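Long-range contact in adenylosuccinate lyase (Francisella tularensis subsp. tularensis SCHU S4, PDB 4EEI), which probably cleaves adenylosuccinate to AMP and fumarate, and SAICAR to AICAR and fumarate, in purine biosynthesis: residues B[216-229]-B[309-321]. Sequence-based numbering, arbitrary orientation.
Sequences RDRIAKLISIHGLI and ERFYLPDNFGIMV. With AMP (adenosine monophosphate), chain O; EDO (1,2-ethanediol), chain Q.
His226 and Asn316 meet in one plane between helices 217-244 and 304-333 of the helical bundle at the core of the fumarase/aspartase superfamily; the two segments run the same way, 36° apart. His226 ND1 donates to Asn316 OD1 at 2.6 Å, nearly straight, with ring and amide 1° from coplanar. The amide ND2 is held by His287 and by a water that also bonds Ile223 O, which should fix its flip. Phe317 stands almost perpendicular to the imidazole in an offset edge-to-face pair, the histidine edge toward the phenyl face, with His226 CE1 3.6 Å from Phe317 CE1. Met320, folded back on itself at chi2 (64°) and chi3, curls its CE over the imidazole face, 4.0 Å from the centroid, while its SD rests on Ile229 CG2. Toward the N-terminal ends, Ile223 CD1 comes in at the edge of the Tyr312 ring, 3.8 Å from CE1, and also packs on Leu313 CD2. Beyond it, Arg216, also paired with Asp99, grips Glu309 side-on. Arg310 reaches away to the AMP phosphate. In the nearly coplanar Arg216–Glu309 salt bridge, NE bonds OE2 at 2.9 Å and NH2 bonds OE1 at 3.1 Å, both through syn lone pairs.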
loop_
_atom_site.group_PDB
_atom_site.type_symbol
_atom_site.label_atom_id
_atom_site.label_comp_id
_atom_site.label_asym_id
_atom_site.label_seq_id
_atom_site.Cartn_x
_atom_site.Cartn_y
_atom_site.Cartn_z
ATOM N N ARG B 216 12.318 6.181 -13.259
ATOM C CA ARG B 216 12.069 5.026 -12.398
ATOM C C ARG B 216 10.794 4.261 -12.707
ATOM O O ARG B 216 10.519 3.246 -12.057
ATOM C CB ARG B 216 12.111 5.441 -10.920
ATOM C CG ARG B 216 13.329 4.891 -10.168
ATOM C CD ARG B 216 14.637 5.290 -10.852
ATOM N NE ARG B 216 15.795 4.572 -10.303
ATOM C CZ ARG B 216 17.020 4.635 -10.815
ATOM N NH1 ARG B 216 17.253 5.377 -11.891
ATOM N NH2 ARG B 216 18.013 3.964 -10.254
ATOM N N ASP B 217 10.027 4.711 -13.700
ATOM C CA ASP B 217 8.786 4.011 -14.051
ATOM C C ASP B 217 9.033 2.681 -14.763
ATOM O O ASP B 217 8.135 1.828 -14.841
ATOM C CB ASP B 217 7.843 4.899 -14.880
ATOM C CG ASP B 217 8.392 5.205 -16.273
ATOM O OD1 ASP B 217 7.940 4.575 -17.261
ATOM O OD2 ASP B 217 9.265 6.089 -16.371
ATOM N N ARG B 218 10.241 2.497 -15.290
ATOM C CA ARG B 218 10.581 1.216 -15.907
ATOM C C ARG B 218 10.709 0.181 -14.811
ATOM O O ARG B 218 10.116 -0.897 -14.885
ATOM C CB ARG B 218 11.881 1.322 -16.714
ATOM C CG ARG B 218 11.824 2.385 -17.813
ATOM C CD ARG B 218 12.980 2.249 -18.802
ATOM N NE ARG B 218 12.818 3.155 -19.950
ATOM C CZ ARG B 218 12.182 2.832 -21.073
ATOM N NH1 ARG B 218 11.642 1.625 -21.208
ATOM N NH2 ARG B 218 12.098 3.707 -22.065
ATOM N N ILE B 219 11.472 0.513 -13.775
ATOM C CA ILE B 219 11.566 -0.369 -12.618
ATOM C C ILE B 219 10.190 -0.587 -12.000
ATOM O O ILE B 219 9.841 -1.710 -11.644
ATOM C CB ILE B 219 12.536 0.180 -11.555
ATOM C CG1 ILE B 219 13.981 -0.026 -12.021
ATOM C CG2 ILE B 219 12.335 -0.546 -10.212
ATOM C CD1 ILE B 219 15.020 0.719 -11.186
ATOM N N ALA B 220 9.407 0.478 -11.880
ATOM C CA ALA B 220 8.095 0.361 -11.252
ATOM C C ALA B 220 7.182 -0.553 -12.061
ATOM O O ALA B 220 6.351 -1.266 -11.497
ATOM C CB ALA B 220 7.457 1.732 -11.067
ATOM N N LYS B 221 7.318 -0.526 -13.381
ATOM C CA LYS B 221 6.482 -1.374 -14.215
ATOM C C LYS B 221 6.788 -2.844 -13.940
ATOM O O LYS B 221 5.872 -3.655 -13.773
ATOM C CB LYS B 221 6.687 -1.062 -15.700
ATOM C CG LYS B 221 5.990 -2.078 -16.618
ATOM C CD LYS B 221 5.955 -1.611 -18.073
ATOM C CE LYS B 221 5.274 -2.648 -18.966
ATOM N NZ LYS B 221 5.214 -2.164 -20.379
ATOM N N LEU B 222 8.076 -3.185 -13.876
ATOM C CA LEU B 222 8.497 -4.557 -13.608
ATOM C C LEU B 222 8.040 -5.012 -12.227
ATOM O O LEU B 222 7.516 -6.120 -12.072
ATOM C CB LEU B 222 10.022 -4.689 -13.722
ATOM C CG LEU B 222 10.607 -6.057 -13.338
ATOM C CD1 LEU B 222 10.019 -7.171 -14.193
ATOM C CD2 LEU B 222 12.127 -6.060 -13.459
ATOM N N ILE B 223 8.248 -4.160 -11.227
ATOM C CA ILE B 223 7.820 -4.473 -9.865
ATOM C C ILE B 223 6.298 -4.649 -9.786
ATOM O O ILE B 223 5.807 -5.481 -9.017
ATOM C CB ILE B 223 8.331 -3.399 -8.878
ATOM C CG1 ILE B 223 9.859 -3.336 -8.937
ATOM C CG2 ILE B 223 7.857 -3.675 -7.453
ATOM C CD1 ILE B 223 10.550 -4.620 -8.520
ATOM N N SER B 224 5.555 -3.879 -10.583
ATOM C CA SER B 224 4.102 -4.054 -10.678
ATOM C C SER B 224 3.717 -5.411 -11.250
ATOM O O SER B 224 2.744 -6.036 -10.798
ATOM C CB SER B 224 3.474 -2.943 -11.520
ATOM O OG SER B 224 3.630 -1.699 -10.858
ATOM N N ILE B 225 4.459 -5.871 -12.250
ATOM C CA ILE B 225 4.235 -7.227 -12.754
ATOM C C ILE B 225 4.523 -8.256 -11.652
ATOM O O ILE B 225 3.797 -9.241 -11.488
ATOM C CB ILE B 225 5.109 -7.534 -13.981
ATOM C CG1 ILE B 225 4.754 -6.597 -15.138
ATOM C CG2 ILE B 225 4.932 -8.994 -14.419
ATOM C CD1 ILE B 225 5.758 -6.663 -16.289
ATOM N N HIS B 226 5.592 -8.037 -10.896
ATOM C CA HIS B 226 5.934 -8.960 -9.817
ATOM C C HIS B 226 4.830 -8.959 -8.749
ATOM O O HIS B 226 4.558 -9.992 -8.127
ATOM C CB HIS B 226 7.295 -8.586 -9.215
ATOM C CG HIS B 226 8.458 -9.039 -10.043
ATOM N ND1 HIS B 226 9.756 -8.996 -9.585
ATOM C CD2 HIS B 226 8.513 -9.561 -11.291
ATOM C CE1 HIS B 226 10.564 -9.477 -10.517
ATOM N NE2 HIS B 226 9.836 -9.834 -11.559
ATOM N N GLY B 227 4.185 -7.810 -8.557
ATOM C CA GLY B 227 3.064 -7.705 -7.627
ATOM C C GLY B 227 1.876 -8.549 -8.063
ATOM O O GLY B 227 1.184 -9.160 -7.230
ATOM N N LEU B 228 1.633 -8.585 -9.370
ATOM C CA LEU B 228 0.546 -9.395 -9.928
ATOM C C LEU B 228 0.871 -10.875 -9.799
ATOM O O LEU B 228 -0.019 -11.700 -9.533
ATOM C CB LEU B 228 0.314 -9.040 -11.398
ATOM C CG LEU B 228 -0.237 -7.644 -11.694
ATOM C CD1 LEU B 228 -0.104 -7.343 -13.176
ATOM C CD2 LEU B 228 -1.702 -7.552 -11.295
ATOM N N ILE B 229 2.145 -11.218 -9.997
ATOM C CA ILE B 229 2.588 -12.595 -9.780
ATOM C C ILE B 229 2.352 -12.984 -8.320
ATOM O O ILE B 229 1.933 -14.110 -8.021
ATOM C CB ILE B 229 4.072 -12.770 -10.143
ATOM C CG1 ILE B 229 4.261 -12.609 -11.654
ATOM C CG2 ILE B 229 4.597 -14.160 -9.689
ATOM C CD1 ILE B 229 5.718 -12.559 -12.111
ATOM N N GLU B 309 16.093 1.327 -3.122
ATOM C CA GLU B 309 16.410 0.276 -4.088
ATOM C C GLU B 309 17.446 -0.713 -3.563
ATOM O O GLU B 309 17.382 -1.906 -3.876
ATOM C CB GLU B 309 16.839 0.895 -5.436
ATOM C CG GLU B 309 15.649 1.504 -6.182
ATOM C CD GLU B 309 16.026 2.410 -7.353
ATOM O OE1 GLU B 309 17.216 2.765 -7.503
ATOM O OE2 GLU B 309 15.110 2.781 -8.124
ATOM N N ARG B 310 18.398 -0.237 -2.762
ATOM C CA ARG B 310 19.418 -1.133 -2.208
ATOM C C ARG B 310 18.818 -2.198 -1.303
ATOM O O ARG B 310 19.369 -3.280 -1.171
ATOM C CB ARG B 310 20.455 -0.342 -1.402
ATOM C CG ARG B 310 21.342 0.613 -2.209
ATOM C CD ARG B 310 22.358 1.262 -1.267
ATOM N NE ARG B 310 23.013 2.427 -1.850
ATOM C CZ ARG B 310 24.163 2.395 -2.517
ATOM N NH1 ARG B 310 24.806 1.249 -2.699
ATOM N NH2 ARG B 310 24.673 3.521 -3.002
ATOM N N PHE B 311 17.696 -1.884 -0.662
ATOM C CA PHE B 311 16.993 -2.864 0.168
ATOM C C PHE B 311 16.055 -3.732 -0.657
ATOM O O PHE B 311 16.154 -4.956 -0.640
ATOM C CB PHE B 311 16.132 -2.166 1.226
ATOM C CG PHE B 311 16.896 -1.697 2.437
ATOM C CD1 PHE B 311 17.175 -2.569 3.477
ATOM C CD2 PHE B 311 17.292 -0.375 2.550
ATOM C CE1 PHE B 311 17.859 -2.123 4.602
ATOM C CE2 PHE B 311 17.960 0.077 3.674
ATOM C CZ PHE B 311 18.250 -0.794 4.692
ATOM N N TYR B 312 15.122 -3.104 -1.362
ATOM C CA TYR B 312 14.001 -3.872 -1.904
ATOM C C TYR B 312 14.277 -4.623 -3.209
ATOM O O TYR B 312 13.645 -5.642 -3.464
ATOM C CB TYR B 312 12.720 -3.023 -1.994
ATOM C CG TYR B 312 12.474 -2.374 -3.335
ATOM C CD1 TYR B 312 11.796 -3.050 -4.343
ATOM C CD2 TYR B 312 12.892 -1.074 -3.586
ATOM C CE1 TYR B 312 11.556 -2.450 -5.569
ATOM C CE2 TYR B 312 12.659 -0.467 -4.814
ATOM C CZ TYR B 312 11.997 -1.164 -5.796
ATOM O OH TYR B 312 11.762 -0.572 -7.018
ATOM N N LEU B 313 15.189 -4.131 -4.044
ATOM C CA LEU B 313 15.445 -4.829 -5.308
ATOM C C LEU B 313 16.095 -6.208 -5.122
ATOM O O LEU B 313 15.611 -7.186 -5.688
ATOM C CB LEU B 313 16.250 -3.971 -6.293
ATOM C CG LEU B 313 15.469 -2.851 -6.982
ATOM C CD1 LEU B 313 16.386 -2.068 -7.933
ATOM C CD2 LEU B 313 14.264 -3.405 -7.732
ATOM N N PRO B 314 17.184 -6.306 -4.331
ATOM C CA PRO B 314 17.702 -7.664 -4.126
ATOM C C PRO B 314 16.697 -8.554 -3.394
ATOM O O PRO B 314 16.669 -9.774 -3.628
ATOM C CB PRO B 314 18.944 -7.434 -3.253
ATOM C CG PRO B 314 19.388 -6.035 -3.588
ATOM C CD PRO B 314 18.080 -5.288 -3.746
ATOM N N ASP B 315 15.887 -7.973 -2.513
ATOM C CA ASP B 315 14.897 -8.784 -1.804
ATOM C C ASP B 315 13.784 -9.216 -2.739
ATOM O O ASP B 315 13.299 -10.331 -2.652
ATOM C CB ASP B 315 14.283 -8.035 -0.627
ATOM C CG ASP B 315 15.234 -7.903 0.540
ATOM O OD1 ASP B 315 16.305 -8.545 0.517
ATOM O OD2 ASP B 315 14.903 -7.161 1.488
ATOM N N ASN B 316 13.361 -8.315 -3.613
ATOM C CA ASN B 316 12.291 -8.640 -4.547
ATOM C C ASN B 316 12.688 -9.801 -5.457
ATOM O O ASN B 316 11.968 -10.792 -5.569
ATOM C CB ASN B 316 11.916 -7.402 -5.365
ATOM C CG ASN B 316 10.707 -7.632 -6.238
ATOM O OD1 ASN B 316 10.825 -8.136 -7.364
ATOM N ND2 ASN B 316 9.533 -7.264 -5.728
ATOM N N PHE B 317 13.849 -9.699 -6.096
ATOM C CA PHE B 317 14.299 -10.794 -6.943
ATOM C C PHE B 317 14.604 -12.057 -6.143
ATOM O O PHE B 317 14.282 -13.177 -6.572
ATOM C CB PHE B 317 15.499 -10.359 -7.791
ATOM C CG PHE B 317 15.129 -9.403 -8.885
ATOM C CD1 PHE B 317 14.442 -9.850 -10.005
ATOM C CD2 PHE B 317 15.457 -8.060 -8.794
ATOM C CE1 PHE B 317 14.087 -8.966 -11.025
ATOM C CE2 PHE B 317 15.107 -7.172 -9.807
ATOM C CZ PHE B 317 14.420 -7.631 -10.919
ATOM N N GLY B 318 15.215 -11.895 -4.974
ATOM C CA GLY B 318 15.538 -13.053 -4.152
ATOM C C GLY B 318 14.285 -13.797 -3.702
ATOM O O GLY B 318 14.214 -15.023 -3.767
ATOM N N ILE B 319 13.292 -13.058 -3.237
ATOM C CA ILE B 319 12.054 -13.678 -2.795
ATOM C C ILE B 319 11.297 -14.280 -3.980
ATOM O O ILE B 319 10.734 -15.363 -3.867
ATOM C CB ILE B 319 11.156 -12.655 -2.082
ATOM C CG1 ILE B 319 11.770 -12.269 -0.731
ATOM C CG2 ILE B 319 9.754 -13.215 -1.881
ATOM C CD1 ILE B 319 11.097 -11.027 -0.102
ATOM N N MET B 320 11.282 -13.584 -5.110
ATOM C CA MET B 320 10.534 -14.071 -6.273
ATOM C C MET B 320 11.092 -15.410 -6.747
ATOM O O MET B 320 10.343 -16.361 -6.984
ATOM C CB MET B 320 10.567 -13.053 -7.421
ATOM C CG MET B 320 9.855 -13.540 -8.687
ATOM S SD MET B 320 8.086 -13.778 -8.421
ATOM C CE MET B 320 7.520 -12.084 -8.380
ATOM N N VAL B 321 12.405 -15.490 -6.895
ATOM C CA VAL B 321 13.020 -16.739 -7.332
ATOM C C VAL B 321 12.803 -17.847 -6.292
ATOM O O VAL B 321 12.420 -18.974 -6.636
ATOM C CB VAL B 321 14.510 -16.555 -7.644
ATOM C CG1 VAL B 321 15.175 -17.905 -7.892
ATOM C CG2 VAL B 321 14.674 -15.652 -8.870
HETATM P P AMP O . 22.838 6.218 -0.464
HETATM O O1P AMP O . 23.256 5.490 0.787
HETATM O O2P AMP O . 21.842 7.325 -0.237
HETATM O O3P AMP O . 22.511 5.316 -1.627
HETATM O "O5'" AMP O . 24.173 6.984 -0.935
HETATM C "C5'" AMP O . 24.243 7.604 -2.218
HETATM C "C4'" AMP O . 25.702 7.814 -2.603
HETATM O "O4'" AMP O . 25.788 8.437 -3.888
HETATM C "C3'" AMP O . 26.407 8.728 -1.615
HETATM O "O3'" AMP O . 27.660 8.144 -1.257
HETATM C "C2'" AMP O . 26.649 10.016 -2.370
HETATM O "O2'" AMP O . 27.907 10.592 -2.015
HETATM C "C1'" AMP O . 26.641 9.580 -3.824
HETATM N N9 AMP O . 26.145 10.667 -4.702
HETATM C C8 AMP O . 26.000 11.958 -4.356
HETATM N N7 AMP O . 25.529 12.690 -5.393
HETATM C C5 AMP O . 25.369 11.856 -6.436
HETATM C C6 AMP O . 24.905 11.976 -7.836
HETATM N N6 AMP O . 24.510 13.168 -8.340
HETATM N N1 AMP O . 24.892 10.854 -8.588
HETATM C C2 AMP O . 25.282 9.664 -8.097
HETATM N N3 AMP O . 25.713 9.483 -6.837
HETATM C C4 AMP O . 25.778 10.523 -5.973
HETATM C C1 EDO Q . 20.989 2.116 -7.487
HETATM O O1 EDO Q . 19.747 2.813 -7.383
HETATM C C2 EDO Q . 21.069 1.081 -6.374
HETATM O O2 EDO Q . 20.579 1.682 -5.173
HETATM O O HOH W 1 6.606 -7.017 -6.306
#